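Local coordinates for U4/U6 snRNA-associated-splicing factor PRP24 (Saccharomyces cerevisiae, PDB 4N0T), which binds U6 small nuclear RNA, helps anneal it to U4, and works as a recycling factor of the spliceosome, at residues T187-R196 against I208-F219. Numbering follows the deposited sequence.
With nucleotides of chain B.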
loop_
_atom_site.group_PDB
_atom_site.type_symbol
_atom_site.label_atom_id
_atom_site.label_comp_id
_atom_site.label_asym_id
_atom_site.label_seq_id
_atom_site.Cartn_x
_atom_site.Cartn_y
_atom_site.Cartn_z
ATOM N N THR A 187 -37.913 3.552 -3.433
ATOM C CA THR A 187 -37.877 2.112 -3.717
ATOM C C THR A 187 -38.536 1.795 -5.056
ATOM O O THR A 187 -38.049 0.953 -5.805
ATOM C CB THR A 187 -38.524 1.265 -2.609
ATOM O OG1 THR A 187 -39.851 1.740 -2.366
ATOM C CG2 THR A 187 -37.710 1.332 -1.320
ATOM N N GLU A 188 -39.638 2.478 -5.359
ATOM C CA GLU A 188 -40.318 2.300 -6.639
ATOM C C GLU A 188 -39.401 2.575 -7.839
ATOM O O GLU A 188 -39.496 1.904 -8.866
ATOM C CB GLU A 188 -41.588 3.170 -6.708
ATOM C CG GLU A 188 -41.913 3.717 -8.097
ATOM C CD GLU A 188 -43.390 4.043 -8.288
ATOM O OE1 GLU A 188 -43.932 4.872 -7.522
ATOM O OE2 GLU A 188 -44.010 3.467 -9.211
ATOM N N LEU A 189 -38.496 3.543 -7.689
ATOM C CA LEU A 189 -37.614 3.957 -8.777
ATOM C C LEU A 189 -36.314 3.168 -8.813
ATOM O O LEU A 189 -35.528 3.306 -9.753
ATOM C CB LEU A 189 -37.266 5.443 -8.637
ATOM C CG LEU A 189 -38.425 6.426 -8.812
ATOM C CD1 LEU A 189 -37.953 7.842 -8.502
ATOM C CD2 LEU A 189 -39.000 6.354 -10.220
ATOM N N LEU A 190 -36.079 2.372 -7.774
ATOM C CA LEU A 190 -34.853 1.583 -7.681
ATOM C C LEU A 190 -34.999 0.363 -8.570
ATOM O O LEU A 190 -35.217 -0.754 -8.103
ATOM C CB LEU A 190 -34.565 1.190 -6.230
ATOM C CG LEU A 190 -33.179 0.588 -5.973
ATOM C CD1 LEU A 190 -32.058 1.613 -6.231
ATOM C CD2 LEU A 190 -33.075 0.038 -4.568
ATOM N N ASP A 191 -34.873 0.596 -9.869
ATOM C CA ASP A 191 -35.174 -0.408 -10.869
ATOM C C ASP A 191 -34.195 -0.247 -12.018
ATOM O O ASP A 191 -34.131 0.816 -12.645
ATOM C CB ASP A 191 -36.606 -0.220 -11.357
ATOM C CG ASP A 191 -36.940 -1.114 -12.521
ATOM O OD1 ASP A 191 -37.293 -2.287 -12.283
ATOM O OD2 ASP A 191 -36.842 -0.645 -13.675
ATOM N N GLU A 192 -33.410 -1.290 -12.271
ATOM C CA GLU A 192 -32.355 -1.213 -13.271
ATOM C C GLU A 192 -32.881 -0.823 -14.646
ATOM O O GLU A 192 -32.252 -0.026 -15.354
ATOM C CB GLU A 192 -31.596 -2.531 -13.345
ATOM C CG GLU A 192 -30.469 -2.492 -14.334
ATOM C CD GLU A 192 -29.569 -3.684 -14.227
ATOM O OE1 GLU A 192 -29.548 -4.327 -13.151
ATOM O OE2 GLU A 192 -28.867 -3.970 -15.221
ATOM N N ASN A 193 -34.040 -1.368 -15.015
ATOM C CA ASN A 193 -34.638 -1.054 -16.311
ATOM C C ASN A 193 -34.955 0.426 -16.431
ATOM O O ASN A 193 -34.664 1.042 -17.450
ATOM C CB ASN A 193 -35.902 -1.879 -16.556
ATOM C CG ASN A 193 -35.614 -3.360 -16.692
ATOM O OD1 ASN A 193 -34.476 -3.762 -16.939
ATOM N ND2 ASN A 193 -36.650 -4.182 -16.531
ATOM N N LEU A 194 -35.549 0.987 -15.380
ATOM C CA LEU A 194 -35.895 2.407 -15.365
ATOM C C LEU A 194 -34.650 3.287 -15.424
ATOM O O LEU A 194 -34.616 4.266 -16.177
ATOM C CB LEU A 194 -36.739 2.735 -14.127
ATOM C CG LEU A 194 -37.271 4.154 -13.880
ATOM C CD1 LEU A 194 -36.324 4.970 -13.027
ATOM C CD2 LEU A 194 -37.581 4.899 -15.171
ATOM N N LEU A 195 -33.624 2.922 -14.658
ATOM C CA LEU A 195 -32.375 3.678 -14.652
ATOM C C LEU A 195 -31.703 3.634 -16.021
ATOM O O LEU A 195 -31.246 4.667 -16.529
ATOM C CB LEU A 195 -31.425 3.152 -13.568
ATOM C CG LEU A 195 -31.992 3.381 -12.166
ATOM C CD1 LEU A 195 -31.108 2.760 -11.091
ATOM C CD2 LEU A 195 -32.177 4.886 -11.907
ATOM N N ARG A 196 -31.664 2.449 -16.631
ATOM C CA ARG A 196 -31.129 2.314 -17.989
ATOM C C ARG A 196 -31.889 3.196 -18.967
ATOM O O ARG A 196 -31.275 3.930 -19.746
ATOM C CB ARG A 196 -31.186 0.859 -18.472
ATOM C CG ARG A 196 -30.166 -0.035 -17.814
ATOM C CD ARG A 196 -30.122 -1.454 -18.385
ATOM N NE ARG A 196 -29.056 -2.240 -17.755
ATOM C CZ ARG A 196 -27.796 -2.252 -18.176
ATOM N NH1 ARG A 196 -27.444 -1.523 -19.232
ATOM N NH2 ARG A 196 -26.886 -2.985 -17.545
ATOM N N ILE A 208 -24.519 -1.522 -14.002
ATOM C CA ILE A 208 -25.330 -0.860 -12.981
ATOM C C ILE A 208 -25.227 -1.666 -11.696
ATOM O O ILE A 208 -25.411 -2.890 -11.706
ATOM C CB ILE A 208 -26.807 -0.696 -13.435
ATOM C CG1 ILE A 208 -26.875 0.282 -14.609
ATOM C CG2 ILE A 208 -27.652 -0.176 -12.293
ATOM C CD1 ILE A 208 -28.251 0.528 -15.134
ATOM N N ASN A 209 -24.877 -1.007 -10.593
ATOM C CA ASN A 209 -24.747 -1.704 -9.313
ATOM C C ASN A 209 -25.739 -1.139 -8.307
ATOM O O ASN A 209 -25.704 0.061 -8.009
ATOM C CB ASN A 209 -23.343 -1.540 -8.702
ATOM C CG ASN A 209 -22.215 -1.965 -9.638
ATOM O OD1 ASN A 209 -22.212 -3.079 -10.148
ATOM N ND2 ASN A 209 -21.245 -1.075 -9.847
ATOM N N ILE A 210 -26.603 -1.992 -7.768
ATOM C CA ILE A 210 -27.564 -1.553 -6.772
ATOM C C ILE A 210 -27.272 -2.289 -5.473
ATOM O O ILE A 210 -27.424 -3.506 -5.402
ATOM C CB ILE A 210 -29.010 -1.824 -7.237
ATOM C CG1 ILE A 210 -29.332 -0.975 -8.480
ATOM C CG2 ILE A 210 -30.002 -1.529 -6.107
ATOM C CD1 ILE A 210 -30.637 -1.341 -9.191
ATOM N N PRO A 211 -26.817 -1.557 -4.451
ATOM C CA PRO A 211 -26.545 -2.177 -3.149
ATOM C C PRO A 211 -27.773 -2.952 -2.658
ATOM O O PRO A 211 -28.898 -2.454 -2.764
ATOM C CB PRO A 211 -26.264 -0.976 -2.246
ATOM C CG PRO A 211 -25.715 0.070 -3.176
ATOM C CD PRO A 211 -26.432 -0.133 -4.492
ATOM N N ALA A 212 -27.567 -4.166 -2.150
ATOM C CA ALA A 212 -28.690 -5.021 -1.757
ATOM C C ALA A 212 -29.338 -4.575 -0.448
ATOM O O ALA A 212 -28.713 -3.877 0.358
ATOM C CB ALA A 212 -28.241 -6.478 -1.652
ATOM N N GLY A 213 -30.590 -4.977 -0.235
ATOM C CA GLY A 213 -31.246 -4.756 1.046
ATOM C C GLY A 213 -32.095 -3.495 1.138
ATOM O O GLY A 213 -32.766 -3.269 2.146
ATOM N N GLN A 214 -32.076 -2.671 0.093
ATOM C CA GLN A 214 -32.742 -1.368 0.152
ATOM C C GLN A 214 -34.267 -1.430 0.039
ATOM O O GLN A 214 -34.980 -0.691 0.725
ATOM C CB GLN A 214 -32.165 -0.432 -0.911
ATOM C CG GLN A 214 -30.642 -0.256 -0.811
ATOM C CD GLN A 214 -30.126 0.844 -1.733
ATOM O OE1 GLN A 214 -30.221 2.037 -1.407
ATOM N NE2 GLN A 214 -29.586 0.450 -2.893
ATOM N N LYS A 215 -34.768 -2.290 -0.841
ATOM C CA LYS A 215 -36.210 -2.460 -0.978
ATOM C C LYS A 215 -36.702 -3.302 0.178
ATOM O O LYS A 215 -37.762 -3.059 0.758
ATOM C CB LYS A 215 -36.531 -3.177 -2.284
ATOM C CG LYS A 215 -36.449 -2.297 -3.507
ATOM C CD LYS A 215 -36.617 -3.129 -4.760
ATOM C CE LYS A 215 -36.755 -2.240 -5.963
ATOM N NZ LYS A 215 -36.815 -3.015 -7.233
ATOM N N GLU A 216 -35.892 -4.297 0.501
ATOM C CA GLU A 216 -36.216 -5.302 1.494
ATOM C C GLU A 216 -36.361 -4.661 2.882
ATOM O O GLU A 216 -37.172 -5.099 3.697
ATOM C CB GLU A 216 -35.139 -6.400 1.459
ATOM C CG GLU A 216 -34.938 -7.084 0.064
ATOM C CD GLU A 216 -34.236 -6.202 -0.999
ATOM O OE1 GLU A 216 -33.797 -5.083 -0.670
ATOM O OE2 GLU A 216 -34.127 -6.619 -2.176
ATOM N N HIS A 217 -35.603 -3.595 3.126
ATOM C CA HIS A 217 -35.718 -2.833 4.367
ATOM C C HIS A 217 -36.545 -1.548 4.222
ATOM O O HIS A 217 -36.530 -0.701 5.119
ATOM C CB HIS A 217 -34.332 -2.484 4.911
ATOM C CG HIS A 217 -33.571 -3.662 5.439
ATOM N ND1 HIS A 217 -33.068 -4.652 4.617
ATOM C CD2 HIS A 217 -33.227 -4.005 6.698
ATOM C CE1 HIS A 217 -32.447 -5.554 5.356
ATOM N NE2 HIS A 217 -32.527 -5.189 6.622
ATOM N N SER A 218 -37.251 -1.404 3.102
ATOM C CA SER A 218 -38.111 -0.238 2.860
ATOM C C SER A 218 -37.444 1.120 3.137
ATOM O O SER A 218 -37.996 1.961 3.858
ATOM C CB SER A 218 -39.411 -0.352 3.664
ATOM O OG SER A 218 -40.277 -1.312 3.093
ATOM N N PHE A 219 -36.263 1.340 2.567
ATOM C CA PHE A 219 -35.574 2.602 2.795
ATOM C C PHE A 219 -36.368 3.751 2.198
ATOM O O PHE A 219 -36.986 3.607 1.138
ATOM C CB PHE A 219 -34.190 2.594 2.148
ATOM C CG PHE A 219 -33.160 1.805 2.904
ATOM C CD1 PHE A 219 -33.420 1.311 4.180
ATOM C CD2 PHE A 219 -31.920 1.561 2.336
ATOM C CE1 PHE A 219 -32.457 0.576 4.867
ATOM C CE2 PHE A 219 -30.952 0.833 3.012
ATOM C CZ PHE A 219 -31.219 0.343 4.285
ATOM P P A B 12 -27.793 2.975 6.930
ATOM O OP1 A B 12 -28.921 2.576 7.804
ATOM O OP2 A B 12 -26.414 3.032 7.487
ATOM O "O5'" A B 12 -27.835 2.011 5.660
ATOM C "C5'" A B 12 -26.819 2.065 4.668
ATOM C "C4'" A B 12 -27.360 1.647 3.323
ATOM O "O4'" A B 12 -28.322 2.626 2.877
ATOM C "C3'" A B 12 -26.352 1.565 2.185
ATOM O "O3'" A B 12 -25.667 0.325 2.177
ATOM C "C2'" A B 12 -27.219 1.756 0.943
ATOM O "O2'" A B 12 -27.787 0.515 0.550
ATOM C "C1'" A B 12 -28.335 2.678 1.465
ATOM N N9 A B 12 -28.199 4.083 1.029
ATOM C C8 A B 12 -29.215 4.858 0.515
ATOM N N7 A B 12 -28.849 6.079 0.214
ATOM C C5 A B 12 -27.501 6.111 0.544
ATOM C C6 A B 12 -26.548 7.133 0.449
ATOM N N6 A B 12 -26.813 8.348 -0.034
ATOM N N1 A B 12 -25.287 6.859 0.865
ATOM C C2 A B 12 -25.031 5.647 1.346
ATOM N N3 A B 12 -25.842 4.604 1.485
ATOM C C4 A B 12 -27.088 4.901 1.060
ATOM P P A B 11 -33.597 5.773 4.973
ATOM O OP1 A B 11 -33.507 6.539 3.702
ATOM O OP2 A B 11 -34.513 4.612 5.037
ATOM O "O5'" A B 11 -32.143 5.335 5.444
ATOM C "C5'" A B 11 -31.480 4.211 4.876
ATOM C "C4'" A B 11 -29.982 4.404 4.885
ATOM O "O4'" A B 11 -29.634 5.370 3.859
ATOM C "C3'" A B 11 -29.389 4.942 6.188
ATOM O "O3'" A B 11 -28.062 4.442 6.335
ATOM C "C2'" A B 11 -29.297 6.438 5.921
ATOM O "O2'" A B 11 -28.309 7.091 6.689
ATOM C "C1'" A B 11 -28.937 6.452 4.439
ATOM N N9 A B 11 -29.309 7.649 3.681
ATOM C C8 A B 11 -30.550 7.983 3.204
ATOM N N7 A B 11 -30.546 9.083 2.491
ATOM C C5 A B 11 -29.221 9.479 2.467
ATOM C C6 A B 11 -28.568 10.569 1.866
ATOM N N6 A B 11 -29.191 11.490 1.126
ATOM N N1 A B 11 -27.231 10.678 2.036
ATOM C C2 A B 11 -26.609 9.746 2.773
ATOM N N3 A B 11 -27.110 8.668 3.383
ATOM C C4 A B 11 -28.443 8.596 3.188
ATOM P P C B 14 -19.415 -0.262 -0.327
ATOM O OP1 C B 14 -19.822 -0.644 1.058
ATOM O OP2 C B 14 -17.965 -0.187 -0.676
ATOM O "O5'" C B 14 -20.058 -1.269 -1.376
ATOM C "C5'" C B 14 -21.423 -1.670 -1.283
ATOM C "C4'" C B 14 -22.077 -1.710 -2.641
ATOM O "O4'" C B 14 -22.113 -0.366 -3.183
ATOM C "C3'" C B 14 -21.355 -2.515 -3.717
ATOM O "O3'" C B 14 -21.636 -3.899 -3.669
ATOM C "C2'" C B 14 -21.854 -1.871 -4.998
ATOM O "O2'" C B 14 -23.188 -2.293 -5.270
ATOM C "C1'" C B 14 -21.937 -0.410 -4.581
ATOM N N1 C B 14 -20.763 0.418 -4.958
ATOM C C2 C B 14 -20.584 0.716 -6.309
ATOM O O2 C B 14 -21.352 0.214 -7.150
ATOM N N3 C B 14 -19.579 1.531 -6.677
ATOM C C4 C B 14 -18.761 2.057 -5.763
ATOM N N4 C B 14 -17.798 2.854 -6.221
ATOM C C5 C B 14 -18.922 1.793 -4.366
ATOM C C6 C B 14 -19.942 0.985 -4.015
HETATM O O HOH W 1 -38.738 4.913 -0.796
HETATM O O HOH W 2 -39.963 2.846 0.946
HETATM O O HOH W 3 -37.577 -3.080 -9.621
HETATM O O HOH W 4 -27.591 -4.596 -11.539
#
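Leu190 and Ile210 meet in a largely apolar contact that joins the turn before helix 192-199 of RRM 3 to edge strand 205-209 and the loop following it. Ile210 CG2 lies 3.8 Å from Leu190 CD1, the two side chains running antiparallel alongside each other. With CG anti to the backbone N (chi1 -169°), Leu190 also sends CD2 to Gln214 CB, nearly perpendicular to that chain. Further along, Ile208 CD1 packs on Glu192 CG (3.8 Å) and on Arg196 CG, more loosely on Leu195 CB, and lies over one guanidinium face, toward its rim. Arg196 turns NE and NH2 side-on to a single oxygen, Glu192 OE2, with NE 3.1 Å away in a salt bridge. Lys215 reaches out extended, its CE passing Thr187 O, and its NZ gives a weak hydrogen bond to Leu190 O (2.9 Å). Water joins Thr187 N to Phe219 O. Phe219 itself faces the RNA, C5' of A11 of chain B sitting 3.4 Å above the ring centre, while CE2 comes 3.2 Å from O4' of A12 of chain B. Cutting Phe219 back to an alanine is likely to leave A11 C5' without the ring face it packs on and to open a gap beside the A12 sugar. Gln214 OE1 is taken by Cys223 N and its NE2 by Pro211 O, so the amide is probably fixed. The chemistry thus divides: Leu190, Ile208 and Ile210 pack apolar on the helix side, few polar links cross, and Pro211, Gln214 and Phe219 touch RNA.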